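Hydroalkoxylation enzyme phnH (Penicillium herquei, PDB 6JJT) catalyses an enantioselective hydroalkoxylation that converts a prenylated phenalenone into (2'R)-atrovenetin on the way to herqueinone. Local coordinates at residues Ala88-Gln93 and Val102-Ala107; Val113-Ser118 and Val128-Thr133; Lys50-Leu55 and Gly71-Ser76. All coordinates share one frame; numbering follows the deposited sequence.

Interaction 1 of 3, residues Ala88-Gln93 and Val102-Ala107; sequences AHYLIQ and VTESAA
Val102 meets Tyr90 twice, by backbone and by side chain. Its N donates to Tyr90 O at 2.8 Å and its O accepts from Tyr90 N, closing a hydrogen-bonded antiparallel pair. The valine side chain also lies over one face of the Tyr90 ring: Val102 CB sits 3.8 Å from the ring centroid, a CH-pi contact, while Val102 CG1 reaches Tyr90 CZ at 3.5 Å. Val102 CG2 meets Ile92 CD1 and also touches Tyr90 CE1. A chi1 of 58° puts Tyr90 CG between its own backbone N and carbonyl carbon, and the ring beyond it packs against the valine. Thr103 pairs with His89 without hydrogen bonds and on the other face of the sheet; the side chains run side by side, with Thr103 OG1 at the imidazole edge, 3.4 Å from His89 CD2. Leu75 of a second subunit also packs on His89. Glu104 restores the bonded pattern, its N and O both joined to Ala88, and its carboxylate takes a hydrogen bond from Tyr90 OH to Glu104 OE2 (2.9 Å). The hydroxyl arrives from above the carboxylate plane, which stands 80° from the ring. Glu104 OE2 has a weak second partner in Tyr145 OH. Within the closed barrel, this hairpin is flanked by strands 67-79 and 110-116.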
loop_
_atom_site.group_PDB
_atom_site.type_symbol
_atom_site.label_atom_id
_atom_site.label_comp_id
_atom_site.label_asym_id
_atom_site.label_seq_id
_atom_site.Cartn_x
_atom_site.Cartn_y
_atom_site.Cartn_z
ATOM N N ALA D 88 2.821 -7.849 -5.502
ATOM C CA ALA D 88 3.152 -9.068 -4.755
ATOM C C ALA D 88 4.242 -8.757 -3.749
ATOM O O ALA D 88 5.027 -7.841 -3.938
ATOM C CB ALA D 88 3.633 -10.136 -5.722
ATOM N N HIS D 89 4.260 -9.531 -2.679
ATOM C CA HIS D 89 5.385 -9.578 -1.784
ATOM C C HIS D 89 5.776 -11.030 -1.645
ATOM O O HIS D 89 4.887 -11.899 -1.506
ATOM C CB HIS D 89 5.050 -9.087 -0.362
ATOM C CG HIS D 89 4.656 -7.670 -0.290
ATOM N ND1 HIS D 89 3.340 -7.336 -0.186
ATOM C CD2 HIS D 89 5.372 -6.523 -0.250
ATOM C CE1 HIS D 89 3.258 -6.005 -0.068
ATOM N NE2 HIS D 89 4.483 -5.508 -0.151
ATOM N N TYR D 90 7.082 -11.277 -1.666
ATOM C CA TYR D 90 7.520 -12.634 -1.376
ATOM C C TYR D 90 8.897 -12.568 -0.765
ATOM O O TYR D 90 9.577 -11.531 -0.838
ATOM C CB TYR D 90 7.475 -13.559 -2.605
ATOM C CG TYR D 90 8.282 -13.145 -3.812
ATOM C CD1 TYR D 90 9.597 -13.539 -3.986
ATOM C CD2 TYR D 90 7.690 -12.368 -4.810
ATOM C CE1 TYR D 90 10.304 -13.196 -5.126
ATOM C CE2 TYR D 90 8.383 -12.022 -5.972
ATOM C CZ TYR D 90 9.687 -12.469 -6.122
ATOM O OH TYR D 90 10.433 -12.185 -7.240
ATOM N N LEU D 91 9.293 -13.659 -0.119
ATOM C CA LEU D 91 10.559 -13.658 0.610
ATOM C C LEU D 91 11.497 -14.670 -0.056
ATOM O O LEU D 91 11.138 -15.840 -0.245
ATOM C CB LEU D 91 10.189 -14.033 2.054
ATOM C CG LEU D 91 11.206 -14.020 3.189
ATOM C CD1 LEU D 91 12.361 -14.987 3.089
ATOM C CD2 LEU D 91 11.466 -12.662 3.815
ATOM N N ILE D 92 12.698 -14.201 -0.393
ATOM C CA ILE D 92 13.778 -15.060 -0.891
ATOM C C ILE D 92 14.662 -15.408 0.285
ATOM O O ILE D 92 15.061 -14.519 1.043
ATOM C CB ILE D 92 14.606 -14.327 -1.976
ATOM C CG1 ILE D 92 13.754 -14.112 -3.221
ATOM C CG2 ILE D 92 15.877 -15.129 -2.307
ATOM C CD1 ILE D 92 14.452 -13.299 -4.304
ATOM N N GLN D 93 14.910 -16.697 0.473
ATOM C CA GLN D 93 16.026 -17.075 1.335
ATOM C C GLN D 93 17.177 -17.567 0.441
ATOM O O GLN D 93 17.003 -18.496 -0.360
ATOM C CB GLN D 93 15.560 -18.108 2.366
ATOM C CG GLN D 93 16.633 -18.415 3.406
ATOM C CD GLN D 93 16.054 -19.114 4.616
ATOM O OE1 GLN D 93 15.718 -18.528 5.654
ATOM N NE2 GLN D 93 15.881 -20.423 4.499
ATOM N N VAL D 102 11.013 -9.168 -1.357
ATOM C CA VAL D 102 10.855 -8.696 -2.714
ATOM C C VAL D 102 9.461 -8.097 -2.824
ATOM O O VAL D 102 8.464 -8.753 -2.489
ATOM C CB VAL D 102 11.034 -9.834 -3.732
ATOM C CG1 VAL D 102 10.894 -9.295 -5.151
ATOM C CG2 VAL D 102 12.412 -10.527 -3.565
ATOM N N THR D 103 9.390 -6.849 -3.263
ATOM C CA THR D 103 8.150 -6.104 -3.465
ATOM C C THR D 103 7.980 -5.889 -4.958
ATOM O O THR D 103 8.751 -5.092 -5.555
ATOM C CB THR D 103 8.177 -4.786 -2.673
ATOM O OG1 THR D 103 8.341 -5.133 -1.294
ATOM C CG2 THR D 103 6.897 -3.993 -2.865
ATOM N N GLU D 104 7.001 -6.563 -5.573
ATOM C CA GLU D 104 6.785 -6.424 -6.991
ATOM C C GLU D 104 5.523 -5.638 -7.269
ATOM O O GLU D 104 4.526 -5.729 -6.563
ATOM C CB GLU D 104 6.586 -7.784 -7.659
ATOM C CG GLU D 104 7.827 -8.663 -7.713
ATOM C CD GLU D 104 7.757 -9.894 -8.612
ATOM O OE1 GLU D 104 6.620 -10.231 -9.006
ATOM O OE2 GLU D 104 8.862 -10.442 -8.921
ATOM N N SER D 105 5.566 -4.837 -8.314
ATOM C CA SER D 105 4.408 -4.107 -8.819
ATOM C C SER D 105 4.449 -4.174 -10.339
ATOM O O SER D 105 5.518 -3.917 -10.919
ATOM C CB SER D 105 4.311 -2.688 -8.312
ATOM O OG SER D 105 5.538 -1.993 -8.553
ATOM N N ALA D 106 3.343 -4.491 -10.994
ATOM C CA ALA D 106 3.432 -4.900 -12.392
ATOM C C ALA D 106 2.291 -4.354 -13.211
ATOM O O ALA D 106 1.173 -4.321 -12.742
ATOM C CB ALA D 106 3.451 -6.421 -12.485
ATOM N N ALA D 107 2.595 -3.926 -14.454
ATOM C CA ALA D 107 1.624 -3.832 -15.524
ATOM C C ALA D 107 1.884 -5.038 -16.406
ATOM O O ALA D 107 2.780 -5.015 -17.265
ATOM C CB ALA D 107 1.826 -2.520 -16.284
#

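Interaction 2 of 3, residues Val113-Ser118 and Val128-Thr133; sequences VLFDTS and VTAWGT
Val113 is joined to Ala130 by the two bonds of an antiparallel pair. Ala130 N donates to Val113 O at 3.0 Å in a nearly straight bond (168°), whereas the return bond from Val113 N to Ala130 O is more bent. The side chains of this pair share a face, Val113 CB to Ala130 CB 4.1 Å. Leu114 lies alongside Thr129, and Leu114 CD2 comes 4.0 Å from Thr129 CG2; the threonine hydroxyl is engaged by Trp131 NE1 of a third subunit. At Phe115 the strands have splayed, in keeping with the 134° between their directions, and water 1 fills in for a direct bond: it accepts from Phe115 N (2.9 Å) and donates to Val128 O (2.7 Å). Here the water keeps the two backbones linked where the strands diverge. Phe115 CG stands anti to the carbonyl carbon (chi1 -57°); the phenyl ring beyond it meets Ala130 with its edge, Phe115 CE2 lying 4.0 Å from Ala130 CB. The same CE2 touches Val128 CG1, so one corner of the ring serves both residues. Leu29 of strand 26-44 packs on Phe115 and Ala130, while strands 99-107 and 142-148 flank the pair within the sheet.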
loop_
_atom_site.group_PDB
_atom_site.type_symbol
_atom_site.label_atom_id
_atom_site.label_comp_id
_atom_site.label_asym_id
_atom_site.label_seq_id
_atom_site.Cartn_x
_atom_site.Cartn_y
_atom_site.Cartn_z
ATOM N N VAL D 113 10.541 -4.158 -9.424
ATOM C CA VAL D 113 10.912 -4.857 -8.216
ATOM C C VAL D 113 11.748 -3.948 -7.342
ATOM O O VAL D 113 12.634 -3.219 -7.833
ATOM C CB VAL D 113 11.778 -6.088 -8.566
ATOM C CG1 VAL D 113 11.990 -6.960 -7.353
ATOM C CG2 VAL D 113 11.176 -6.899 -9.685
ATOM N N LEU D 114 11.493 -4.020 -6.044
ATOM C CA LEU D 114 12.276 -3.429 -4.987
ATOM C C LEU D 114 12.629 -4.527 -3.977
ATOM O O LEU D 114 11.939 -5.562 -3.941
ATOM C CB LEU D 114 11.504 -2.292 -4.297
ATOM C CG LEU D 114 11.250 -1.075 -5.176
ATOM C CD1 LEU D 114 10.146 -0.222 -4.555
ATOM C CD2 LEU D 114 12.511 -0.241 -5.413
ATOM N N PHE D 115 13.646 -4.289 -3.155
ATOM C CA PHE D 115 14.196 -5.277 -2.236
ATOM C C PHE D 115 14.459 -4.681 -0.874
ATOM O O PHE D 115 14.758 -3.487 -0.744
ATOM C CB PHE D 115 15.583 -5.758 -2.729
ATOM C CG PHE D 115 15.575 -6.333 -4.126
ATOM C CD1 PHE D 115 15.243 -7.682 -4.336
ATOM C CD2 PHE D 115 15.806 -5.525 -5.231
ATOM C CE1 PHE D 115 15.236 -8.209 -5.630
ATOM C CE2 PHE D 115 15.750 -6.035 -6.511
ATOM C CZ PHE D 115 15.467 -7.372 -6.715
ATOM N N ASP D 116 14.311 -5.511 0.170
ATOM C CA ASP D 116 14.657 -5.115 1.515
ATOM C C ASP D 116 15.365 -6.259 2.213
ATOM O O ASP D 116 14.801 -7.352 2.376
ATOM C CB ASP D 116 13.408 -4.708 2.302
ATOM C CG ASP D 116 13.688 -3.894 3.544
ATOM O OD1 ASP D 116 14.661 -4.191 4.255
ATOM O OD2 ASP D 116 12.933 -2.958 3.785
ATOM N N THR D 117 16.584 -5.980 2.662
ATOM C CA THR D 117 17.324 -6.936 3.486
ATOM C C THR D 117 18.281 -6.174 4.389
ATOM O O THR D 117 18.899 -5.203 3.929
ATOM C CB THR D 117 18.036 -7.981 2.619
ATOM O OG1 THR D 117 18.636 -8.892 3.543
ATOM C CG2 THR D 117 19.133 -7.435 1.735
ATOM N N SER D 118 18.502 -6.656 5.603
ATOM C CA SER D 118 19.585 -6.122 6.438
ATOM C C SER D 118 20.854 -6.971 6.347
ATOM O O SER D 118 21.835 -6.643 7.032
ATOM C CB SER D 118 19.170 -5.934 7.874
ATOM O OG SER D 118 18.608 -7.128 8.388
ATOM N N VAL D 128 18.549 -0.940 -5.070
ATOM C CA VAL D 128 18.295 -1.365 -6.431
ATOM C C VAL D 128 16.828 -1.225 -6.843
ATOM O O VAL D 128 15.911 -1.684 -6.134
ATOM C CB VAL D 128 18.739 -2.834 -6.657
ATOM C CG1 VAL D 128 18.300 -3.388 -8.006
ATOM C CG2 VAL D 128 20.265 -2.941 -6.446
ATOM N N THR D 129 16.583 -0.693 -8.030
ATOM C CA THR D 129 15.325 -0.863 -8.744
ATOM C C THR D 129 15.558 -1.870 -9.860
ATOM O O THR D 129 16.447 -1.662 -10.756
ATOM C CB THR D 129 14.863 0.429 -9.445
ATOM O OG1 THR D 129 16.014 1.046 -10.088
ATOM C CG2 THR D 129 14.378 1.456 -8.458
ATOM N N ALA D 130 14.798 -2.956 -9.886
ATOM C CA ALA D 130 14.866 -3.913 -10.978
ATOM C C ALA D 130 13.592 -4.003 -11.777
ATOM O O ALA D 130 12.539 -3.478 -11.385
ATOM C CB ALA D 130 15.292 -5.265 -10.436
ATOM N N TRP D 131 13.642 -4.739 -12.893
ATOM C CA TRP D 131 12.554 -4.842 -13.842
ATOM C C TRP D 131 12.659 -6.210 -14.502
ATOM O O TRP D 131 13.792 -6.593 -14.856
ATOM C CB TRP D 131 12.681 -3.745 -14.909
ATOM C CG TRP D 131 11.572 -3.733 -15.895
ATOM C CD1 TRP D 131 10.466 -2.923 -15.889
ATOM C CD2 TRP D 131 11.416 -4.546 -17.073
ATOM N NE1 TRP D 131 9.656 -3.172 -16.943
ATOM C CE2 TRP D 131 10.218 -4.155 -17.706
ATOM C CE3 TRP D 131 12.182 -5.563 -17.677
ATOM C CZ2 TRP D 131 9.727 -4.746 -18.857
ATOM C CZ3 TRP D 131 11.698 -6.147 -18.828
ATOM C CH2 TRP D 131 10.515 -5.722 -19.431
ATOM N N GLY D 132 11.529 -6.899 -14.661
ATOM C CA GLY D 132 11.568 -8.227 -15.256
ATOM C C GLY D 132 10.350 -8.518 -16.089
ATOM O O GLY D 132 9.342 -7.820 -16.027
ATOM N N THR D 133 10.437 -9.615 -16.872
ATOM C CA THR D 133 9.322 -10.075 -17.665
ATOM C C THR D 133 9.621 -11.527 -18.046
ATOM O O THR D 133 10.790 -11.908 -17.988
ATOM C CB THR D 133 9.144 -9.175 -18.897
ATOM O OG1 THR D 133 7.869 -9.385 -19.458
ATOM C CG2 THR D 133 10.196 -9.412 -19.984
HETATM O O HOH W 1 15.252 -1.874 -3.518
#

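Interaction 3 of 3, residues Lys50-Leu55 and Gly71-Ser76; sequences KALQTL and GGTALS
Ala51 and Ser76 exchange two backbone hydrogen bonds, as do Gln53 and Ala74, and the regular part of the contact rests on these four. In the latter pair Ala74 N donates to Gln53 O at 2.9 Å. Leu55 N also donates to Gly72 O, while the return bond from Gly72 N to Leu55 O is weak. Along the strands, alpha carbons add C-H...O contacts, among them Leu75 CA to Ala51 O at 3.4 Å.

Water adds a second layer. Water 2 bonds to Ser76 OG (2.9 Å), donates to Ala74 O and gives a weak bond to Ala51 O, tying the serine hydroxyl to both backbones. Water 4 donates to Leu55 O at 2.6 Å and accepts from Gly72 N, bridging the same two atoms as the weak direct bond.

The two strands form a beta hairpin in the all-antiparallel barrel of this DUF3237 protein, a family of the AOC-barrel clan, so each strand has a further neighbour in the sheet: 26-44 beside 48-61, and 84-94 beside 67-79.

Apolar contact gathers around Leu52. With CG anti to the backbone N (chi1 174°), the side chain crosses Thr73 so that Leu52 CG lies 3.7 Å from Thr73 CG2, while Leu52 CB meets Leu75 CD2 at 3.8 Å. Leu101 of a second subunit packs on Leu52, and Thr73 OG1 hydrogen-bonds to Thr73 OG1 of that subunit. On the other face Gln53 NE2 holds Gly37 O, and Leu55 packs against Tyr90.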
loop_
_atom_site.group_PDB
_atom_site.type_symbol
_atom_site.label_atom_id
_atom_site.label_comp_id
_atom_site.label_asym_id
_atom_site.label_seq_id
_atom_site.Cartn_x
_atom_site.Cartn_y
_atom_site.Cartn_z
ATOM N N LYS D 50 -10.674 -9.515 -9.895
ATOM C CA LYS D 50 -9.668 -9.348 -8.825
ATOM C C LYS D 50 -9.402 -10.707 -8.168
ATOM O O LYS D 50 -10.383 -11.413 -7.823
ATOM C CB LYS D 50 -10.109 -8.320 -7.779
ATOM C CG LYS D 50 -10.427 -6.931 -8.358
ATOM C CD LYS D 50 -10.642 -5.979 -7.204
ATOM C CE LYS D 50 -11.418 -4.742 -7.600
ATOM N NZ LYS D 50 -11.503 -3.853 -6.402
ATOM N N ALA D 51 -8.129 -11.086 -7.995
ATOM C CA ALA D 51 -7.761 -12.388 -7.463
ATOM C C ALA D 51 -6.609 -12.266 -6.489
ATOM O O ALA D 51 -5.791 -11.321 -6.530
ATOM C CB ALA D 51 -7.358 -13.301 -8.601
ATOM N N LEU D 52 -6.537 -13.245 -5.588
ATOM C CA LEU D 52 -5.402 -13.445 -4.711
ATOM C C LEU D 52 -4.764 -14.780 -5.073
ATOM O O LEU D 52 -5.532 -15.745 -5.354
ATOM C CB LEU D 52 -5.857 -13.463 -3.243
ATOM C CG LEU D 52 -4.741 -13.812 -2.231
ATOM C CD1 LEU D 52 -4.930 -13.110 -0.879
ATOM C CD2 LEU D 52 -4.611 -15.320 -1.986
ATOM N N GLN D 53 -3.427 -14.859 -5.161
ATOM C CA GLN D 53 -2.739 -16.084 -5.527
ATOM C C GLN D 53 -1.501 -16.213 -4.647
ATOM O O GLN D 53 -0.688 -15.291 -4.574
ATOM C CB GLN D 53 -2.349 -16.011 -6.994
ATOM C CG GLN D 53 -1.787 -17.329 -7.512
ATOM C CD GLN D 53 -1.716 -17.407 -9.014
ATOM O OE1 GLN D 53 -1.403 -16.440 -9.673
ATOM N NE2 GLN D 53 -1.978 -18.588 -9.567
ATOM N N THR D 54 -1.343 -17.367 -4.005
ATOM C CA THR D 54 -0.177 -17.648 -3.183
ATOM C C THR D 54 1.043 -17.925 -4.068
ATOM O O THR D 54 0.899 -18.605 -5.110
ATOM C CB THR D 54 -0.524 -18.813 -2.233
ATOM O OG1 THR D 54 -1.571 -18.336 -1.385
ATOM C CG2 THR D 54 0.634 -19.295 -1.399
ATOM N N LEU D 55 2.240 -17.533 -3.629
ATOM C CA LEU D 55 3.494 -17.983 -4.205
ATOM C C LEU D 55 3.973 -19.103 -3.283
ATOM O O LEU D 55 4.184 -18.874 -2.109
ATOM C CB LEU D 55 4.544 -16.863 -4.239
ATOM C CG LEU D 55 4.257 -15.614 -5.076
ATOM C CD1 LEU D 55 5.595 -15.084 -5.574
ATOM C CD2 LEU D 55 3.315 -15.858 -6.242
ATOM N N GLY D 71 7.823 -18.022 0.338
ATOM C CA GLY D 71 6.386 -17.832 0.309
ATOM C C GLY D 71 6.087 -16.383 -0.026
ATOM O O GLY D 71 6.978 -15.547 -0.004
ATOM N N GLY D 72 4.851 -16.123 -0.390
ATOM C CA GLY D 72 4.367 -14.751 -0.551
ATOM C C GLY D 72 2.989 -14.785 -1.173
ATOM O O GLY D 72 2.395 -15.861 -1.292
ATOM N N THR D 73 2.441 -13.629 -1.478
ATOM C CA THR D 73 1.101 -13.496 -2.028
ATOM C C THR D 73 1.103 -12.421 -3.103
ATOM O O THR D 73 1.743 -11.372 -2.950
ATOM C CB THR D 73 0.105 -13.091 -0.927
ATOM O OG1 THR D 73 0.069 -14.133 0.053
ATOM C CG2 THR D 73 -1.298 -12.778 -1.419
ATOM N N ALA D 74 0.356 -12.654 -4.186
ATOM C CA ALA D 74 0.128 -11.705 -5.270
ATOM C C ALA D 74 -1.346 -11.332 -5.345
ATOM O O ALA D 74 -2.215 -12.204 -5.225
ATOM C CB ALA D 74 0.521 -12.298 -6.589
ATOM N N LEU D 75 -1.660 -10.052 -5.485
ATOM C CA LEU D 75 -3.013 -9.580 -5.736
ATOM C C LEU D 75 -3.067 -9.019 -7.133
ATOM O O LEU D 75 -2.162 -8.240 -7.530
ATOM C CB LEU D 75 -3.344 -8.451 -4.745
ATOM C CG LEU D 75 -3.482 -8.839 -3.268
ATOM C CD1 LEU D 75 -3.734 -7.606 -2.408
ATOM C CD2 LEU D 75 -4.613 -9.828 -3.056
ATOM N N SER D 76 -4.043 -9.420 -7.941
ATOM C CA SER D 76 -4.044 -8.978 -9.333
ATOM C C SER D 76 -5.428 -8.451 -9.675
ATOM O O SER D 76 -6.437 -8.885 -9.122
ATOM C CB SER D 76 -3.643 -10.084 -10.233
ATOM O OG SER D 76 -4.575 -11.152 -10.128
HETATM O O HOH W 2 -3.328 -12.695 -8.026
HETATM O O HOH W 3 -1.056 -16.319 -0.055
HETATM O O HOH W 4 3.191 -18.874 0.341
#

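Overall arrangement
In this closed antiparallel barrel the strand order follows the chain, and the three contacts come in series: interaction 3 first, then interaction 1, then interaction 2. Centres of 1 and 2 lie about 8 Å apart, those of 1 and 3 about 10 Å, and those of 2 and 3 about 18 Å, so interaction 1 links the outer two, which do not touch. Backbone pairing is probably continued by hydrogen bonds from Thr73 N to His89 O on one flank and from Thr103 N to Leu114 O on the other. Interactions 1 and 3 meet the second subunit, interactions 1 and 2 the third, and interaction 2 the second as well, so this one sheet also contributes surfaces to the homotetramer.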